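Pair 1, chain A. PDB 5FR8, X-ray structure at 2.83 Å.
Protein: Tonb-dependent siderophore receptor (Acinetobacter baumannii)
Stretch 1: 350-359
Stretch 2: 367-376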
# COMPACT_ATOMS: atom_id res chain seq x y z
N LEU A 350 -15.03 -6.05 -11.31
CA LEU A 350 -15.12 -5.84 -12.74
C LEU A 350 -14.92 -4.35 -12.97
O LEU A 350 -15.49 -3.53 -12.24
CB LEU A 350 -16.47 -6.33 -13.27
CG LEU A 350 -16.74 -6.14 -14.76
CD1 LEU A 350 -15.73 -6.87 -15.64
CD2 LEU A 350 -18.15 -6.59 -15.10
N ARG A 351 -14.08 -3.99 -13.93
CA ARG A 351 -13.81 -2.58 -14.16
C ARG A 351 -13.68 -2.25 -15.64
O ARG A 351 -13.07 -2.99 -16.40
CB ARG A 351 -12.54 -2.15 -13.43
CG ARG A 351 -12.12 -0.71 -13.71
CD ARG A 351 -10.73 -0.43 -13.18
NE ARG A 351 -10.67 -0.75 -11.75
CZ ARG A 351 -10.77 0.14 -10.77
NH1 ARG A 351 -10.91 1.43 -11.04
NH2 ARG A 351 -10.71 -0.27 -9.51
N PHE A 352 -14.26 -1.13 -16.03
CA PHE A 352 -14.16 -0.70 -17.41
C PHE A 352 -13.63 0.70 -17.47
O PHE A 352 -13.96 1.53 -16.62
CB PHE A 352 -15.53 -0.72 -18.11
CG PHE A 352 -16.13 -2.09 -18.25
CD1 PHE A 352 -15.51 -3.05 -19.05
CD2 PHE A 352 -17.31 -2.42 -17.61
CE1 PHE A 352 -16.07 -4.31 -19.19
CE2 PHE A 352 -17.87 -3.67 -17.75
CZ PHE A 352 -17.25 -4.62 -18.54
N ASN A 353 -12.84 0.98 -18.49
CA ASN A 353 -12.34 2.32 -18.68
C ASN A 353 -12.23 2.69 -20.16
O ASN A 353 -11.62 1.99 -20.96
CB ASN A 353 -10.98 2.43 -18.01
CG ASN A 353 -10.74 3.82 -17.48
OD1 ASN A 353 -10.77 4.03 -16.26
ND2 ASN A 353 -10.53 4.80 -18.39
N GLY A 354 -12.83 3.82 -20.53
CA GLY A 354 -12.69 4.34 -21.89
C GLY A 354 -12.09 5.73 -21.87
O GLY A 354 -12.37 6.50 -20.96
N GLU A 355 -11.29 6.07 -22.86
CA GLU A 355 -10.57 7.34 -22.79
C GLU A 355 -10.05 7.82 -24.11
O GLU A 355 -9.48 7.04 -24.85
CB GLU A 355 -9.39 7.16 -21.85
CG GLU A 355 -8.14 7.92 -22.24
CD GLU A 355 -7.21 8.13 -21.06
OE1 GLU A 355 -7.48 7.58 -19.96
OE2 GLU A 355 -6.21 8.86 -21.23
N ALA A 356 -10.19 9.10 -24.39
CA ALA A 356 -9.63 9.70 -25.62
C ALA A 356 -8.75 10.97 -25.40
O ALA A 356 -9.05 11.82 -24.55
CB ALA A 356 -10.76 10.04 -26.55
N ASN A 357 -7.67 11.08 -26.19
CA ASN A 357 -6.73 12.21 -26.19
C ASN A 357 -6.74 12.96 -27.51
O ASN A 357 -6.34 12.39 -28.53
CB ASN A 357 -5.31 11.68 -25.99
CG ASN A 357 -5.23 10.60 -24.90
OD1 ASN A 357 -4.57 9.58 -25.09
ND2 ASN A 357 -5.88 10.83 -23.75
N ILE A 358 -7.17 14.22 -27.52
CA ILE A 358 -7.22 15.00 -28.77
C ILE A 358 -6.36 16.27 -28.76
O ILE A 358 -6.65 17.20 -28.01
CB ILE A 358 -8.67 15.44 -29.11
CG1 ILE A 358 -9.67 14.30 -28.87
CG2 ILE A 358 -8.76 15.92 -30.55
CD1 ILE A 358 -10.21 14.24 -27.47
N PRO A 359 -5.32 16.34 -29.62
CA PRO A 359 -4.56 17.58 -29.80
C PRO A 359 -5.34 18.57 -30.62
O PRO A 359 -5.79 18.21 -31.70
CB PRO A 359 -3.32 17.15 -30.59
CG PRO A 359 -3.24 15.67 -30.41
CD PRO A 359 -4.66 15.20 -30.27
N VAL A 367 -4.07 19.70 -25.37
CA VAL A 367 -4.33 18.29 -25.54
C VAL A 367 -5.46 17.94 -24.58
O VAL A 367 -5.25 17.87 -23.36
CB VAL A 367 -3.07 17.44 -25.28
CG1 VAL A 367 -3.39 15.95 -25.43
CG2 VAL A 367 -1.95 17.84 -26.22
N LEU A 368 -6.66 17.77 -25.12
CA LEU A 368 -7.82 17.45 -24.30
C LEU A 368 -7.93 15.97 -24.07
O LEU A 368 -8.09 15.20 -25.02
CB LEU A 368 -9.09 17.95 -24.97
CG LEU A 368 -10.36 17.76 -24.16
CD1 LEU A 368 -10.43 18.79 -23.04
CD2 LEU A 368 -11.59 17.84 -25.05
N THR A 369 -7.83 15.55 -22.81
CA THR A 369 -8.20 14.19 -22.42
C THR A 369 -9.65 14.15 -21.91
O THR A 369 -10.07 15.02 -21.15
CB THR A 369 -7.24 13.63 -21.35
OG1 THR A 369 -5.97 13.37 -21.94
CG2 THR A 369 -7.77 12.35 -20.77
N VAL A 370 -10.42 13.15 -22.35
CA VAL A 370 -11.77 12.96 -21.81
C VAL A 370 -12.01 11.47 -21.58
O VAL A 370 -11.65 10.65 -22.43
CB VAL A 370 -12.82 13.57 -22.74
CG1 VAL A 370 -12.62 13.03 -24.15
CG2 VAL A 370 -14.21 13.28 -22.21
N GLY A 371 -12.58 11.11 -20.43
CA GLY A 371 -12.62 9.70 -20.02
C GLY A 371 -13.81 9.23 -19.20
O GLY A 371 -14.47 10.03 -18.54
N THR A 372 -14.08 7.92 -19.26
CA THR A 372 -15.11 7.28 -18.45
C THR A 372 -14.53 6.10 -17.72
O THR A 372 -13.64 5.43 -18.24
CB THR A 372 -16.25 6.71 -19.31
OG1 THR A 372 -16.91 7.77 -19.99
CG2 THR A 372 -17.27 5.98 -18.44
N GLU A 373 -15.07 5.84 -16.54
CA GLU A 373 -14.65 4.70 -15.73
C GLU A 373 -15.87 4.09 -15.03
O GLU A 373 -16.73 4.82 -14.53
CB GLU A 373 -13.60 5.14 -14.70
CG GLU A 373 -12.91 3.99 -13.99
CD GLU A 373 -11.76 4.46 -13.09
OE1 GLU A 373 -11.03 5.43 -13.45
OE2 GLU A 373 -11.61 3.85 -12.01
N TRP A 374 -15.94 2.76 -15.02
CA TRP A 374 -16.98 2.03 -14.30
C TRP A 374 -16.31 0.92 -13.54
O TRP A 374 -15.53 0.15 -14.13
CB TRP A 374 -18.00 1.39 -15.24
CG TRP A 374 -18.85 0.33 -14.57
CD1 TRP A 374 -18.58 -1.01 -14.46
CD2 TRP A 374 -20.10 0.54 -13.90
NE1 TRP A 374 -19.59 -1.64 -13.76
CE2 TRP A 374 -20.53 -0.72 -13.41
CE3 TRP A 374 -20.91 1.67 -13.68
CZ2 TRP A 374 -21.72 -0.87 -12.70
CZ3 TRP A 374 -22.10 1.51 -12.98
CH2 TRP A 374 -22.49 0.26 -12.50
N VAL A 375 -16.62 0.82 -12.26
CA VAL A 375 -16.12 -0.28 -11.45
C VAL A 375 -17.20 -0.85 -10.53
O VAL A 375 -17.86 -0.11 -9.81
CB VAL A 375 -14.86 0.12 -10.64
CG1 VAL A 375 -15.18 1.21 -9.64
CG2 VAL A 375 -14.31 -1.08 -9.91
N GLU A 376 -17.36 -2.18 -10.54
CA GLU A 376 -18.23 -2.84 -9.59
C GLU A 376 -17.44 -3.86 -8.79
O GLU A 376 -16.64 -4.63 -9.35
CB GLU A 376 -19.38 -3.51 -10.31
CG GLU A 376 -20.37 -4.25 -9.41
CD GLU A 376 -21.55 -4.81 -10.20
OE1 GLU A 376 -21.95 -4.16 -11.19
OE2 GLU A 376 -22.08 -5.91 -9.85

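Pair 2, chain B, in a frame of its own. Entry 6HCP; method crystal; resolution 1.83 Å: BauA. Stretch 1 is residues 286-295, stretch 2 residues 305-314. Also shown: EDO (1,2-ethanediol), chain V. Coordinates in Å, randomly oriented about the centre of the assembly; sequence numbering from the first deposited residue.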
# COMPACT_ATOMS: atom_id res chain seq x y z
N LYS B 286 23.90 -15.59 -21.76
CA LYS B 286 24.93 -14.68 -22.19
C LYS B 286 24.79 -14.47 -23.70
O LYS B 286 24.76 -15.43 -24.44
CB LYS B 286 26.31 -15.26 -21.88
CG LYS B 286 26.66 -15.41 -20.40
CD LYS B 286 28.05 -15.99 -20.18
CE LYS B 286 28.35 -16.25 -18.71
NZ LYS B 286 29.57 -17.07 -18.53
N ASP B 287 24.72 -13.21 -24.11
CA ASP B 287 24.59 -12.83 -25.49
C ASP B 287 25.72 -11.85 -25.83
O ASP B 287 25.98 -10.91 -25.08
CB ASP B 287 23.25 -12.17 -25.78
CG ASP B 287 22.08 -13.14 -25.69
OD1 ASP B 287 21.82 -13.85 -26.69
OD2 ASP B 287 21.47 -13.21 -24.60
N LYS B 288 26.36 -12.08 -26.97
CA LYS B 288 27.37 -11.17 -27.50
C LYS B 288 27.08 -10.96 -28.97
O LYS B 288 26.79 -11.93 -29.68
CB LYS B 288 28.78 -11.76 -27.32
CG LYS B 288 29.16 -12.11 -25.89
CD LYS B 288 30.57 -12.67 -25.74
CE LYS B 288 30.80 -13.20 -24.34
NZ LYS B 288 32.20 -13.66 -24.16
N GLY B 289 27.09 -9.70 -29.42
CA GLY B 289 26.77 -9.40 -30.82
C GLY B 289 27.62 -8.28 -31.38
O GLY B 289 28.06 -7.40 -30.65
N ALA B 290 27.69 -8.21 -32.71
CA ALA B 290 28.42 -7.14 -33.39
C ALA B 290 27.90 -7.07 -34.82
O ALA B 290 27.51 -8.09 -35.40
CB ALA B 290 29.90 -7.41 -33.35
N MET B 291 27.75 -5.84 -35.32
CA MET B 291 27.33 -5.65 -36.70
C MET B 291 27.98 -4.40 -37.29
O MET B 291 28.43 -3.51 -36.57
CB MET B 291 25.81 -5.51 -36.82
CG MET B 291 25.24 -4.35 -36.05
SD MET B 291 23.44 -4.28 -36.25
CE MET B 291 23.26 -3.82 -37.97
N ILE B 292 28.08 -4.41 -38.62
CA ILE B 292 28.59 -3.29 -39.36
C ILE B 292 27.67 -3.04 -40.53
O ILE B 292 27.19 -3.98 -41.19
CB ILE B 292 30.04 -3.52 -39.81
CG1 ILE B 292 30.59 -2.30 -40.56
CG2 ILE B 292 30.15 -4.79 -40.64
CD1 ILE B 292 32.09 -2.34 -40.74
N ARG B 293 27.42 -1.76 -40.78
CA ARG B 293 26.63 -1.29 -41.87
C ARG B 293 27.44 -0.24 -42.64
O ARG B 293 28.03 0.65 -42.05
CB ARG B 293 25.34 -0.62 -41.40
CG ARG B 293 24.35 -1.56 -40.71
CD ARG B 293 23.12 -0.81 -40.21
NE ARG B 293 23.40 0.11 -39.11
CZ ARG B 293 22.87 1.33 -39.02
NH1 ARG B 293 22.07 1.78 -39.98
NH2 ARG B 293 23.09 2.08 -37.95
N GLY B 294 27.43 -0.37 -43.97
CA GLY B 294 28.09 0.59 -44.86
C GLY B 294 27.13 1.06 -45.92
O GLY B 294 26.26 0.31 -46.35
N GLU B 295 27.20 2.36 -46.24
CA GLU B 295 26.41 2.94 -47.32
C GLU B 295 27.34 3.73 -48.25
O GLU B 295 28.31 4.34 -47.81
CB GLU B 295 25.33 3.86 -46.75
CG GLU B 295 24.39 3.18 -45.78
CD GLU B 295 23.36 4.09 -45.15
OE1 GLU B 295 23.34 5.30 -45.48
OE2 GLU B 295 22.63 3.61 -44.26
N TYR B 305 24.23 -0.39 -50.13
CA TYR B 305 24.43 -0.62 -48.71
C TYR B 305 24.77 -2.09 -48.48
O TYR B 305 24.43 -2.95 -49.28
CB TYR B 305 23.19 -0.19 -47.92
CG TYR B 305 22.03 -1.15 -48.03
CD1 TYR B 305 21.90 -2.21 -47.15
CD2 TYR B 305 21.05 -0.98 -48.98
CE1 TYR B 305 20.86 -3.12 -47.26
CE2 TYR B 305 19.97 -1.86 -49.08
CZ TYR B 305 19.88 -2.93 -48.21
OH TYR B 305 18.84 -3.80 -48.29
N ALA B 306 25.49 -2.33 -47.39
CA ALA B 306 25.75 -3.67 -46.94
C ALA B 306 25.78 -3.67 -45.41
O ALA B 306 26.32 -2.75 -44.79
CB ALA B 306 27.06 -4.16 -47.51
N ALA B 307 25.24 -4.75 -44.84
CA ALA B 307 25.25 -5.00 -43.39
C ALA B 307 25.65 -6.45 -43.14
O ALA B 307 25.24 -7.34 -43.87
CB ALA B 307 23.89 -4.70 -42.81
N TYR B 308 26.55 -6.64 -42.18
CA TYR B 308 26.98 -7.92 -41.74
C TYR B 308 27.02 -7.92 -40.21
O TYR B 308 27.49 -6.96 -39.60
CB TYR B 308 28.39 -8.26 -42.26
CG TYR B 308 28.91 -9.58 -41.75
CD1 TYR B 308 28.45 -10.78 -42.28
CD2 TYR B 308 29.76 -9.64 -40.65
CE1 TYR B 308 28.88 -12.00 -41.78
CE2 TYR B 308 30.20 -10.86 -40.15
CZ TYR B 308 29.76 -12.04 -40.72
OH TYR B 308 30.13 -13.25 -40.21
N GLY B 309 26.68 -9.06 -39.63
CA GLY B 309 26.74 -9.21 -38.19
C GLY B 309 26.87 -10.65 -37.76
O GLY B 309 26.60 -11.59 -38.53
N GLN B 310 27.15 -10.81 -36.47
CA GLN B 310 27.22 -12.10 -35.84
C GLN B 310 26.86 -11.95 -34.36
O GLN B 310 27.09 -10.90 -33.73
CB GLN B 310 28.62 -12.70 -36.00
CG GLN B 310 29.71 -11.74 -35.57
CD GLN B 310 31.09 -12.27 -35.88
OE1 GLN B 310 31.99 -12.21 -35.05
NE2 GLN B 310 31.24 -12.84 -37.07
N SER B 311 26.44 -13.06 -33.76
CA SER B 311 26.17 -13.07 -32.36
C SER B 311 26.31 -14.49 -31.85
O SER B 311 26.25 -15.45 -32.62
CB SER B 311 24.79 -12.49 -32.05
OG SER B 311 23.76 -13.34 -32.50
N THR B 312 26.50 -14.60 -30.53
CA THR B 312 26.51 -15.86 -29.86
C THR B 312 25.59 -15.76 -28.64
O THR B 312 25.56 -14.75 -27.97
CB THR B 312 27.92 -16.27 -29.42
OG1 THR B 312 28.34 -15.26 -28.51
CG2 THR B 312 28.90 -16.39 -30.57
N THR B 313 24.92 -16.87 -28.36
CA THR B 313 24.08 -17.05 -27.20
C THR B 313 24.53 -18.30 -26.46
O THR B 313 24.71 -19.34 -27.07
CB THR B 313 22.61 -17.21 -27.61
OG1 THR B 313 22.21 -16.00 -28.27
CG2 THR B 313 21.72 -17.56 -26.44
N GLU B 314 24.65 -18.19 -25.13
CA GLU B 314 24.84 -19.34 -24.27
C GLU B 314 23.75 -19.32 -23.21
O GLU B 314 23.69 -18.37 -22.43
CB GLU B 314 26.23 -19.30 -23.61
CG GLU B 314 27.38 -19.34 -24.60
CD GLU B 314 28.76 -19.20 -23.96
OE1 GLU B 314 28.82 -19.13 -22.73
OE2 GLU B 314 29.75 -19.27 -24.69
C1 EDO V . 20.77 0.17 -44.33
O1 EDO V . 21.30 1.29 -45.06
C2 EDO V . 21.78 -0.17 -43.25
O2 EDO V . 22.67 0.95 -43.15
O HOH W 1 27.45 -15.64 -25.76
O HOH W 2 31.09 -18.35 -21.20

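The sharpest difference between these two strand pairs lies at one matched site. In pair 1, Arg A351 forms a salt bridge to Glu A373, with NH1 of Arg A351 2.7 Å from OE2 of Glu A373, a diagonal link between residues that are not directly paired. In pair 2, Asp B287 takes the place of Arg A351 and reaches straight across to its own partner: OG1 of Thr B313 donates a hydrogen bond of 2.7 Å to OD1 of Asp B287. Thr B313 coincides with Val A375, and the centres of these two side chains fall 0.2 Å apart. The valine packs its CG2 3.7 Å from NH2 of Arg A351, over one face of the guanidinium; the threonine, similar in shape, offers a hydroxyl instead.

Beneath this divergence lies a nearly identical scaffold. Each pair is antiparallel, and the central residues superpose with an RMSD of 0.3 Å. Both ladders contain ten main-chain hydrogen bonds, because every second residue pair exchanges two. Gly A354 and Thr A372 form such a pair (N of Gly A354 to O of Thr A372, 2.9 Å; N of Thr A372 to O of Gly A354, 2.8 Å), as do the matching Ala B290 and Gln B310. Since these bonds use only the backbone, they do not themselves dictate the side chains, though space can.

Glycine is kept at one position: Gly A371 matches Gly B309, and in pair 2 the space is plainly restricted: a CB on Gly B309 would lie 3.0 Å from O of Ala B290, a clash, and 3.2 Å from CB of Met B291. The neighbouring chains, Glu A355 and Met B291, place their centres 0.3 Å apart despite their different chemistry.

The face bearing Phe A352 and Trp A374 shows the other strategy. There the rings approach at 3.7 Å (CD2 of Phe A352 to CD1 of Trp A374), their planes near parallel but slid apart, so that they barely overlap. Lys B288 and Thr B312 stand at these positions in pair 2, where no ring pair is possible, and CB of Lys B288 lies 3.7 Å from OG1 of Thr B312; Thr B312 has 49 Å² covered by the other strand, against 69 Å² for Trp A374. Water joins in on this face: water 1 donates to O of Lys B286 at 3.0 Å and hydrogen-bonds OG1 of Thr B312 at 2.9 Å.

The pairs bury 869 and 717 Å² respectively. The general principle is that a strand ladder fixes where side chains start, while salt bridge, hydroxyl, ring or water may each fill the space between them.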